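Local coordinates for glycolipid-binding domain-containing protein (Pseudomonas aeruginosa, PDB 2H1T), which is of unknown function but probably binds glycolipids or takes part in their metabolism, at residues 74-79 with 139-144; 101-106 with 132-137; 49-54 with 62-67. All coordinates share one frame; numbering follows the deposited sequence. Where two conformers were deposited one is given.

Contact 1: residues 74-79 with 139-144; sequences RKLHLL and LEPRSM
The two beta-sheets of the fold meet here, Arg74, Leu76 and Leu78 of strand 72-80 in the antiparallel sheet facing Leu139 and Pro141, which lead into strand 142-152 of the mixed sheet. The one hydrogen bond between the segments is short: Arg74 NH2 donates to Leu139 O at 2.6 Å, with an N-H...O angle of 159°. The oxygen lies close to the guanidinium plane, at its edge, while the donor stands 41° above the carbonyl plane. Arg74 NE turns to Ala138 O, giving the guanidinium two successive carbonyls of the turn to hold. Its chain and that of Leu139 pass antiparallel, with Arg74 NE 3.7 Å from Leu139 CB. Next along the strand, CG of Leu76 is anti to the backbone N (chi1 177°), and its CD2 meets Pro141 CG tip to tip at 3.7 Å. That same methyl sits 3.7 Å from Leu139 O. Leu78 CD1 reaches the same Pro141 CG, at 4.2 Å. A cationic group thus satisfies backbone carbonyls of Ala138 and Leu139 right beside the apolar contacts of Leu76, Leu78 and Pro141.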
loop_
_atom_site.group_PDB
_atom_site.type_symbol
_atom_site.label_atom_id
_atom_site.label_comp_id
_atom_site.label_asym_id
_atom_site.label_seq_id
_atom_site.Cartn_x
_atom_site.Cartn_y
_atom_site.Cartn_z
ATOM N N ARG A 74 10.917 5.522 7.501
ATOM C CA ARG A 74 11.299 6.869 7.914
ATOM C C ARG A 74 10.293 7.361 8.962
ATOM O O ARG A 74 9.056 7.172 8.845
ATOM C CB ARG A 74 11.391 7.820 6.709
ATOM C CG ARG A 74 11.130 9.287 7.037
ATOM C CD ARG A 74 11.896 10.258 6.148
ATOM N NE ARG A 74 11.588 11.664 6.451
ATOM C CZ ARG A 74 12.101 12.393 7.454
ATOM N NH1 ARG A 74 12.960 11.893 8.344
ATOM N NH2 ARG A 74 11.740 13.659 7.570
ATOM N N LYS A 75 10.830 7.978 10.001
ATOM C CA LYS A 75 10.006 8.561 11.023
ATOM C C LYS A 75 10.217 10.101 11.076
ATOM O O LYS A 75 11.277 10.617 10.702
ATOM C CB LYS A 75 10.329 7.904 12.375
ATOM C CG LYS A 75 10.044 6.406 12.430
ATOM C CD LYS A 75 10.496 5.789 13.758
ATOM C CE LYS A 75 10.486 4.261 13.631
ATOM N NZ LYS A 75 11.157 3.525 14.751
ATOM N N LEU A 76 9.198 10.788 11.570
ATOM C CA LEU A 76 9.261 12.224 11.878
ATOM C C LEU A 76 8.396 12.525 13.100
ATOM O O LEU A 76 7.234 12.107 13.182
ATOM C CB LEU A 76 8.807 13.043 10.667
ATOM C CG LEU A 76 8.726 14.581 10.801
ATOM C CD1 LEU A 76 10.145 15.189 11.038
ATOM C CD2 LEU A 76 8.076 15.186 9.560
ATOM N N HIS A 77 8.982 13.247 14.056
ATOM C CA HIS A 77 8.300 13.685 15.271
ATOM C C HIS A 77 8.455 15.199 15.434
ATOM O O HIS A 77 9.559 15.699 15.625
ATOM C CB HIS A 77 8.907 13.007 16.496
ATOM C CG HIS A 77 8.106 13.185 17.752
ATOM N ND1 HIS A 77 8.567 12.788 18.986
ATOM C CD2 HIS A 77 6.878 13.717 17.968
ATOM C CE1 HIS A 77 7.661 13.073 19.911
ATOM N NE2 HIS A 77 6.618 13.627 19.316
ATOM N N LEU A 78 7.342 15.918 15.370
ATOM C CA LEU A 78 7.332 17.375 15.495
ATOM C C LEU A 78 6.495 17.805 16.690
ATOM O O LEU A 78 5.456 17.193 17.009
ATOM C CB LEU A 78 6.743 18.013 14.208
ATOM C CG LEU A 78 7.524 17.812 12.916
ATOM C CD1 LEU A 78 6.728 18.293 11.758
ATOM C CD2 LEU A 78 8.906 18.533 12.993
ATOM N N LEU A 79 7.027 18.797 17.407
ATOM C CA LEU A 79 6.299 19.458 18.479
ATOM C C LEU A 79 6.126 20.930 18.085
ATOM O O LEU A 79 7.014 21.531 17.517
ATOM C CB LEU A 79 7.013 19.318 19.839
ATOM C CG LEU A 79 6.880 17.994 20.627
ATOM C CD1 LEU A 79 7.844 17.938 21.823
ATOM C CD2 LEU A 79 5.463 17.701 21.148
ATOM N N LEU A 139 8.502 13.234 3.589
ATOM C CA LEU A 139 8.224 13.860 4.888
ATOM C C LEU A 139 9.298 14.881 5.256
ATOM O O LEU A 139 9.840 14.870 6.372
ATOM C CB LEU A 139 8.113 12.807 5.997
ATOM C CG LEU A 139 7.066 11.697 5.886
ATOM C CD1 LEU A 139 7.098 10.932 7.175
ATOM C CD2 LEU A 139 5.705 12.251 5.629
ATOM N N GLU A 140 9.617 15.736 4.286
ATOM C CA GLU A 140 10.552 16.860 4.479
ATOM C C GLU A 140 9.751 18.147 4.579
ATOM O O GLU A 140 9.320 18.687 3.563
ATOM C CB GLU A 140 11.515 16.916 3.307
ATOM C CG GLU A 140 12.551 15.843 3.390
ATOM C CD GLU A 140 13.168 15.513 2.041
ATOM O OE1 GLU A 140 12.703 16.051 0.999
ATOM O OE2 GLU A 140 14.097 14.688 2.032
ATOM N N PRO A 141 9.476 18.605 5.806
ATOM C CA PRO A 141 8.543 19.734 5.881
ATOM C C PRO A 141 9.066 21.034 5.307
ATOM O O PRO A 141 10.286 21.287 5.319
ATOM C CB PRO A 141 8.310 19.904 7.388
ATOM C CG PRO A 141 8.677 18.498 7.989
ATOM C CD PRO A 141 9.883 18.156 7.150
ATOM N N ARG A 142 8.150 21.865 4.812
ATOM C CA ARG A 142 8.520 23.241 4.527
ATOM C C ARG A 142 7.362 24.168 4.670
ATOM O O ARG A 142 6.189 23.777 4.459
ATOM C CB ARG A 142 9.118 23.379 3.147
ATOM C CG ARG A 142 8.187 23.023 2.039
ATOM C CD ARG A 142 8.897 22.983 0.687
ATOM N NE ARG A 142 8.048 22.340 -0.329
ATOM C CZ ARG A 142 7.078 22.949 -0.996
ATOM N NH1 ARG A 142 6.801 24.225 -0.771
ATOM N NH2 ARG A 142 6.376 22.284 -1.916
ATOM N N SER A 143 7.685 25.407 5.024
ATOM C CA SER A 143 6.656 26.429 5.136
ATOM C C SER A 143 6.015 26.752 3.776
ATOM O O SER A 143 6.694 26.825 2.749
ATOM C CB SER A 143 7.236 27.691 5.762
ATOM O OG SER A 143 6.205 28.620 5.963
HETATM N N MSE A 144 4.696 26.947 3.778
HETATM C CA MSE A 144 3.957 27.269 2.551
HETATM C C MSE A 144 2.789 28.219 2.831
HETATM O O MSE A 144 1.953 27.950 3.704
HETATM C CB MSE A 144 3.420 26.008 1.877
HETATM C CG MSE A 144 2.727 26.287 0.599
HETATM SE SE MSE A 144 1.880 24.723 -0.045
HETATM C CE MSE A 144 3.476 23.848 -0.665
#

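Contact 2: residues 101-106 with 132-137; sequences LDIDIW and LYIEAP
Leu132 N donates to Asp102 O at 2.7 Å in an almost straight bond (175°), the first of five backbone hydrogen bonds that join the strands in parallel. Asp104 is gripped from both its backbone ends, its N bonding to Leu132 O and its O accepting from Ile134 N at 2.8 Å. Trp106 repeats the pattern with Ile134 O and Ala136 N, which carries the pairing one residue past the end of strand 126-135. CA-H groups of Ile103, Tyr133 and Ile105 approach the same carbonyl oxygens, those of Leu132, Asp104 and Ile134, that accept N-H bonds.

On the face of Asp104, Tyr133, Trp106 and Glu135, Tyr133 OH donates to Glu135 OE1 at 2.8 Å, meeting it on the anti side of the carboxylate. The tyrosine CG is anti to the backbone N (chi1 174°), and the ring runs alongside the Trp106 side chain; Tyr133 OH comes to 3.4 Å from Trp106 CB. Glu135 points the same way, its CG 3.6 Å from Trp106 CD1. Asp104 crosses the tyrosine, carboxylate and ring planes 82° apart, and its OD2 bonds to Gln146. Trp106 NE1 is held by Glu40, and its ring meets that of Trp14 of the second subunit.

The opposite face is apolar: Ile103 CD1 and Ile134 CD1 touch at 3.7 Å, and Ile103 CG1 lies 4.2 Å from Leu132 CB. Ile103 and Ile134 pack on strand 60-69 of the other sheet, while Leu132 meets Phe97 and Pro141. With helix 113-119 between the strands in sequence, and Asp102 salt-bridged to its Arg118, the arrangement is a beta-alpha-beta unit, here placing strand 102-106 at the edge of the mixed sheet.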
loop_
_atom_site.group_PDB
_atom_site.type_symbol
_atom_site.label_atom_id
_atom_site.label_comp_id
_atom_site.label_asym_id
_atom_site.label_seq_id
_atom_site.Cartn_x
_atom_site.Cartn_y
_atom_site.Cartn_z
ATOM N N LEU A 101 1.237 27.611 12.094
ATOM C CA LEU A 101 0.315 27.128 13.136
ATOM C C LEU A 101 -0.374 25.787 12.787
ATOM O O LEU A 101 -0.878 25.099 13.698
ATOM C CB LEU A 101 -0.794 28.172 13.358
ATOM C CG LEU A 101 -0.329 29.580 13.761
ATOM C CD1 LEU A 101 -1.528 30.506 13.945
ATOM C CD2 LEU A 101 0.506 29.532 14.991
ATOM N N ASP A 102 -0.458 25.471 11.479
ATOM C CA ASP A 102 -1.176 24.302 10.973
ATOM C C ASP A 102 -0.216 23.469 10.110
ATOM O O ASP A 102 0.728 24.003 9.490
ATOM C CB ASP A 102 -2.405 24.675 10.149
ATOM C CG ASP A 102 -3.192 25.789 10.758
ATOM O OD1 ASP A 102 -3.865 25.582 11.819
ATOM O OD2 ASP A 102 -3.102 26.895 10.189
ATOM N N ILE A 103 -0.469 22.176 10.095
ATOM C CA ILE A 103 0.210 21.239 9.207
ATOM C C ILE A 103 -0.728 20.959 8.015
ATOM O O ILE A 103 -1.950 20.981 8.158
ATOM C CB ILE A 103 0.590 19.925 9.954
ATOM C CG1 ILE A 103 1.893 20.119 10.719
ATOM C CG2 ILE A 103 0.828 18.761 9.015
ATOM C CD1 ILE A 103 2.395 18.818 11.414
ATOM N N ASP A 104 -0.126 20.730 6.855
ATOM C CA ASP A 104 -0.812 20.267 5.651
ATOM C C ASP A 104 -0.008 19.069 5.138
ATOM O O ASP A 104 1.167 19.190 4.767
ATOM C CB ASP A 104 -0.876 21.396 4.622
ATOM C CG ASP A 104 -1.536 20.984 3.306
ATOM O OD1 ASP A 104 -1.890 19.779 3.107
ATOM O OD2 ASP A 104 -1.692 21.889 2.435
ATOM N N ILE A 105 -0.643 17.909 5.160
ATOM C CA ILE A 105 -0.009 16.644 4.739
ATOM C C ILE A 105 -0.582 16.376 3.364
ATOM O O ILE A 105 -1.798 16.392 3.207
ATOM C CB ILE A 105 -0.448 15.455 5.642
ATOM C CG1 ILE A 105 0.081 15.579 7.085
ATOM C CG2 ILE A 105 0.038 14.143 5.031
ATOM C CD1 ILE A 105 -0.777 14.877 8.128
ATOM N N TRP A 106 0.284 16.061 2.403
ATOM C CA TRP A 106 -0.121 15.482 1.092
ATOM C C TRP A 106 0.243 14.000 1.158
ATOM O O TRP A 106 1.337 13.654 1.601
ATOM C CB TRP A 106 0.625 16.132 -0.105
ATOM C CG TRP A 106 0.470 15.341 -1.372
ATOM C CD1 TRP A 106 1.332 14.382 -1.895
ATOM C CD2 TRP A 106 -0.657 15.379 -2.267
ATOM N NE1 TRP A 106 0.778 13.822 -3.040
ATOM C CE2 TRP A 106 -0.425 14.426 -3.293
ATOM C CE3 TRP A 106 -1.851 16.100 -2.275
ATOM C CZ2 TRP A 106 -1.335 14.206 -4.327
ATOM C CZ3 TRP A 106 -2.758 15.880 -3.316
ATOM C CH2 TRP A 106 -2.490 14.942 -4.318
ATOM N N LEU A 132 2.608 24.432 7.572
ATOM C CA LEU A 132 3.775 23.531 7.475
ATOM C C LEU A 132 3.445 22.336 6.573
ATOM O O LEU A 132 2.725 21.414 6.946
ATOM C CB LEU A 132 4.262 23.125 8.880
ATOM C CG LEU A 132 5.492 22.266 8.950
ATOM C CD1 LEU A 132 6.711 23.004 8.313
ATOM C CD2 LEU A 132 5.785 21.893 10.433
ATOM N N TYR A 133 3.962 22.378 5.350
ATOM C CA TYR A 133 3.545 21.452 4.293
ATOM C C TYR A 133 4.503 20.274 4.348
ATOM O O TYR A 133 5.731 20.446 4.252
ATOM C CB TYR A 133 3.629 22.120 2.942
ATOM C CG TYR A 133 3.353 21.188 1.774
ATOM C CD1 TYR A 133 2.058 20.685 1.549
ATOM C CD2 TYR A 133 4.365 20.822 0.885
ATOM C CE1 TYR A 133 1.777 19.838 0.472
ATOM C CE2 TYR A 133 4.079 19.975 -0.188
ATOM C CZ TYR A 133 2.796 19.489 -0.385
ATOM O OH TYR A 133 2.574 18.631 -1.460
ATOM N N ILE A 134 3.934 19.082 4.493
ATOM C CA ILE A 134 4.703 17.824 4.621
ATOM C C ILE A 134 4.123 16.861 3.577
ATOM O O ILE A 134 2.973 16.440 3.668
ATOM C CB ILE A 134 4.547 17.215 6.045
ATOM C CG1 ILE A 134 4.868 18.272 7.092
ATOM C CG2 ILE A 134 5.478 15.956 6.221
ATOM C CD1 ILE A 134 4.496 17.916 8.531
ATOM N N GLU A 135 4.942 16.551 2.584
ATOM C CA GLU A 135 4.556 15.713 1.455
ATOM C C GLU A 135 5.096 14.322 1.669
ATOM O O GLU A 135 6.327 14.121 1.714
ATOM C CB GLU A 135 5.081 16.342 0.173
ATOM C CG GLU A 135 4.589 15.762 -1.087
ATOM C CD GLU A 135 5.204 16.467 -2.307
ATOM O OE1 GLU A 135 4.948 17.684 -2.519
ATOM O OE2 GLU A 135 5.925 15.782 -3.053
ATOM N N ALA A 136 4.187 13.349 1.800
ATOM C CA ALA A 136 4.616 11.949 1.812
ATOM C C ALA A 136 5.007 11.541 0.378
ATOM O O ALA A 136 4.435 12.049 -0.588
ATOM C CB ALA A 136 3.489 11.035 2.326
ATOM N N PRO A 137 5.910 10.551 0.246
ATOM C CA PRO A 137 6.559 9.786 1.338
ATOM C C PRO A 137 7.822 10.373 1.993
ATOM O O PRO A 137 8.287 9.830 2.995
ATOM C CB PRO A 137 6.890 8.446 0.645
ATOM C CG PRO A 137 7.085 8.790 -0.780
ATOM C CD PRO A 137 6.246 9.994 -1.081
#

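Contact 3: residues 49-54 with 62-67; sequences DYRLRW and EAVFHV. With EDO (1,2-ethanediol), chain D.
Asp49, Arg51 and Arg53 pair with His66, Val64 and Glu62 through six backbone hydrogen bonds in regular antiparallel register, the strand axes 4.7 Å apart. The non-hydrogen-bonded pairs between them are Tyr50 with Phe65 and Leu52 with Ala63.

The face of the charged residues holds a salt bridge. Arg53 approaches Glu62 side-on, and OE1 alone takes both donors, NE at 3.3 Å and Arg53 NH2 at 3.1 Å from Glu62 OE1. That oxygen lies in the guanidinium plane, yet the two flat groups stand nearly perpendicular (85°). Toward NE, Glu62 OE1 turns its anti lone pair, whereas NH2 comes from above the carboxylate plane. The second oxygen, OE2, bonds to His77 of the next strand. Arg51 and Val64 run alongside each other, Arg51 NH2 3.5 Å from Val64 CG2; Arg51 NH1 remains 4.0 Å from Glu62 OE1, longer than a salt bridge, although opposite charge should still favour the approach. Asp49 and His66 run side by side, their planes 20° apart, each with a polar partner of its own, Gln47 and Glu68. A 1,2-ethanediol, probably from the crystallisation liquor, bonds weakly to Asp49 O and is also hydrogen-bonded to Glu32.

On the other face Tyr50 CB packs at 3.6 Å against Phe65 CD1, and Leu52 CD2 presses unusually close to Ala63 CB (3.4 Å). This hairpin of strands 45-54 and 60-69 lies in the middle of the antiparallel sheet, flanked by strands 30-38 and 72-80, and its apolar face rests on Ile103 and Ile105 of strand 102-106.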
loop_
_atom_site.group_PDB
_atom_site.type_symbol
_atom_site.label_atom_id
_atom_site.label_comp_id
_atom_site.label_asym_id
_atom_site.label_seq_id
_atom_site.Cartn_x
_atom_site.Cartn_y
_atom_site.Cartn_z
ATOM N N ASP A 49 1.591 6.101 8.374
ATOM C CA ASP A 49 0.800 6.085 9.614
ATOM C C ASP A 49 1.120 7.385 10.312
ATOM O O ASP A 49 2.271 7.763 10.407
ATOM C CB ASP A 49 1.204 4.907 10.521
ATOM C CG ASP A 49 0.912 3.550 9.901
ATOM O OD1 ASP A 49 -0.126 3.385 9.260
ATOM O OD2 ASP A 49 1.751 2.630 10.055
ATOM N N TYR A 50 0.112 8.115 10.760
ATOM C CA TYR A 50 0.404 9.330 11.468
ATOM C C TYR A 50 -0.585 9.624 12.569
ATOM O O TYR A 50 -1.713 9.138 12.551
ATOM C CB TYR A 50 0.521 10.500 10.488
ATOM C CG TYR A 50 -0.788 11.022 9.877
ATOM C CD1 TYR A 50 -1.613 11.944 10.552
ATOM C CD2 TYR A 50 -1.153 10.687 8.568
ATOM C CE1 TYR A 50 -2.793 12.419 9.959
ATOM C CE2 TYR A 50 -2.309 11.211 7.966
ATOM C CZ TYR A 50 -3.110 12.077 8.668
ATOM O OH TYR A 50 -4.251 12.576 8.055
ATOM N N ARG A 51 -0.136 10.426 13.516
ATOM C CA ARG A 51 -1.014 10.878 14.584
ATOM C C ARG A 51 -0.796 12.355 14.794
ATOM O O ARG A 51 0.354 12.795 14.897
ATOM C CB ARG A 51 -0.746 10.068 15.866
ATOM C CG ARG A 51 -1.533 10.588 17.114
ATOM C CD ARG A 51 -1.240 9.796 18.403
ATOM N NE ARG A 51 0.179 9.771 18.778
ATOM C CZ ARG A 51 0.817 10.704 19.494
ATOM N NH1 ARG A 51 0.191 11.812 19.926
ATOM N NH2 ARG A 51 2.109 10.531 19.776
ATOM N N LEU A 52 -1.892 13.106 14.844
ATOM C CA LEU A 52 -1.863 14.528 15.168
ATOM C C LEU A 52 -2.610 14.794 16.455
ATOM O O LEU A 52 -3.606 14.132 16.768
ATOM C CB LEU A 52 -2.476 15.374 14.035
ATOM C CG LEU A 52 -1.923 15.113 12.629
ATOM C CD1 LEU A 52 -2.683 15.975 11.593
ATOM C CD2 LEU A 52 -0.402 15.328 12.599
ATOM N N ARG A 53 -2.102 15.758 17.216
ATOM C CA ARG A 53 -2.744 16.174 18.447
ATOM C C ARG A 53 -2.754 17.696 18.456
ATOM O O ARG A 53 -1.757 18.333 18.117
ATOM C CB ARG A 53 -2.020 15.596 19.663
ATOM C CG ARG A 53 -2.578 16.056 21.016
ATOM C CD ARG A 53 -1.863 15.404 22.234
ATOM N NE ARG A 53 -0.449 15.775 22.287
ATOM C CZ ARG A 53 0.015 16.934 22.747
ATOM N NH1 ARG A 53 -0.813 17.863 23.201
ATOM N NH2 ARG A 53 1.315 17.175 22.753
ATOM N N TRP A 54 -3.882 18.272 18.851
ATOM C CA TRP A 54 -4.051 19.748 18.828
ATOM C C TRP A 54 -4.669 20.218 20.119
ATOM O O TRP A 54 -5.080 19.384 20.929
ATOM C CB TRP A 54 -4.920 20.161 17.650
ATOM C CG TRP A 54 -6.199 19.434 17.540
ATOM C CD1 TRP A 54 -7.398 19.816 18.049
ATOM C CD2 TRP A 54 -6.421 18.177 16.870
ATOM N NE1 TRP A 54 -8.359 18.889 17.739
ATOM C CE2 TRP A 54 -7.797 17.889 16.990
ATOM C CE3 TRP A 54 -5.610 17.319 16.094
ATOM C CZ2 TRP A 54 -8.376 16.749 16.429
ATOM C CZ3 TRP A 54 -6.196 16.189 15.513
ATOM C CH2 TRP A 54 -7.561 15.896 15.716
ATOM N N GLU A 62 1.283 18.419 18.510
ATOM C CA GLU A 62 2.196 17.315 18.196
ATOM C C GLU A 62 1.827 16.586 16.904
ATOM O O GLU A 62 0.635 16.411 16.572
ATOM C CB GLU A 62 2.250 16.343 19.379
ATOM C CG GLU A 62 3.384 15.334 19.369
ATOM C CD GLU A 62 3.509 14.599 20.716
ATOM O OE1 GLU A 62 2.532 14.647 21.545
ATOM O OE2 GLU A 62 4.590 14.000 20.953
ATOM N N ALA A 63 2.848 16.155 16.181
ATOM C CA ALA A 63 2.639 15.307 15.021
ATOM C C ALA A 63 3.698 14.191 15.004
ATOM O O ALA A 63 4.864 14.455 15.199
ATOM C CB ALA A 63 2.708 16.148 13.753
ATOM N N VAL A 64 3.260 12.958 14.766
ATOM C CA VAL A 64 4.130 11.789 14.634
ATOM C C VAL A 64 3.799 11.049 13.335
ATOM O O VAL A 64 2.628 10.787 13.054
ATOM C CB VAL A 64 3.935 10.820 15.837
ATOM C CG1 VAL A 64 4.901 9.686 15.763
ATOM C CG2 VAL A 64 4.102 11.560 17.136
ATOM N N PHE A 65 4.835 10.740 12.562
ATOM C CA PHE A 65 4.760 10.089 11.263
ATOM C C PHE A 65 5.646 8.863 11.199
ATOM O O PHE A 65 6.768 8.881 11.710
ATOM C CB PHE A 65 5.287 11.038 10.191
ATOM C CG PHE A 65 4.501 12.303 10.059
ATOM C CD1 PHE A 65 3.371 12.361 9.237
ATOM C CD2 PHE A 65 4.909 13.469 10.721
ATOM C CE1 PHE A 65 2.633 13.546 9.133
ATOM C CE2 PHE A 65 4.178 14.634 10.615
ATOM C CZ PHE A 65 3.046 14.681 9.817
ATOM N N HIS A 66 5.165 7.822 10.501
ATOM C CA HIS A 66 5.921 6.579 10.315
ATOM C C HIS A 66 5.521 6.154 8.943
ATOM O O HIS A 66 4.329 5.929 8.678
ATOM C CB HIS A 66 5.528 5.509 11.355
ATOM C CG HIS A 66 6.068 4.141 11.084
ATOM N ND1 HIS A 66 7.023 3.549 11.880
ATOM C CD2 HIS A 66 5.729 3.217 10.156
ATOM C CE1 HIS A 66 7.294 2.341 11.414
ATOM N NE2 HIS A 66 6.507 2.109 10.381
ATOM N N VAL A 67 6.493 6.164 8.043
ATOM C CA VAL A 67 6.259 5.788 6.651
ATOM C C VAL A 67 7.116 4.603 6.293
ATOM O O VAL A 67 8.301 4.587 6.567
ATOM C CB VAL A 67 6.549 6.930 5.669
ATOM C CG1 VAL A 67 7.960 7.438 5.801
ATOM C CG2 VAL A 67 6.309 6.476 4.260
HETATM C C1 EDO D . 1.988 6.145 14.067
HETATM O O1 EDO D . 2.630 7.394 13.801
HETATM C C2 EDO D . 0.865 6.339 15.080
HETATM O O2 EDO D . -0.269 5.487 14.794
#

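How the contacts relate
Along the chain, contact 3 closes first as a hairpin, and contact 1 follows, closing a long loop inside which contact 2 is nested. Contacts 1 and 3 share the antiparallel sheet, where strands 60-69 and 72-80 are neighbours; contacts 1 and 2 share the mixed sheet, where strands 126-135 and 142-152 are neighbours. Contact 1 therefore spans the two sheets. Its centre lies about 7 Å from that of contact 2 and about 10 Å from that of contact 3, while the centres of contacts 2 and 3 are about 11 Å apart. Phe65 touches both Leu139 and Ile134, so the contacts meet in the apolar layer that joins the two sheets into one body.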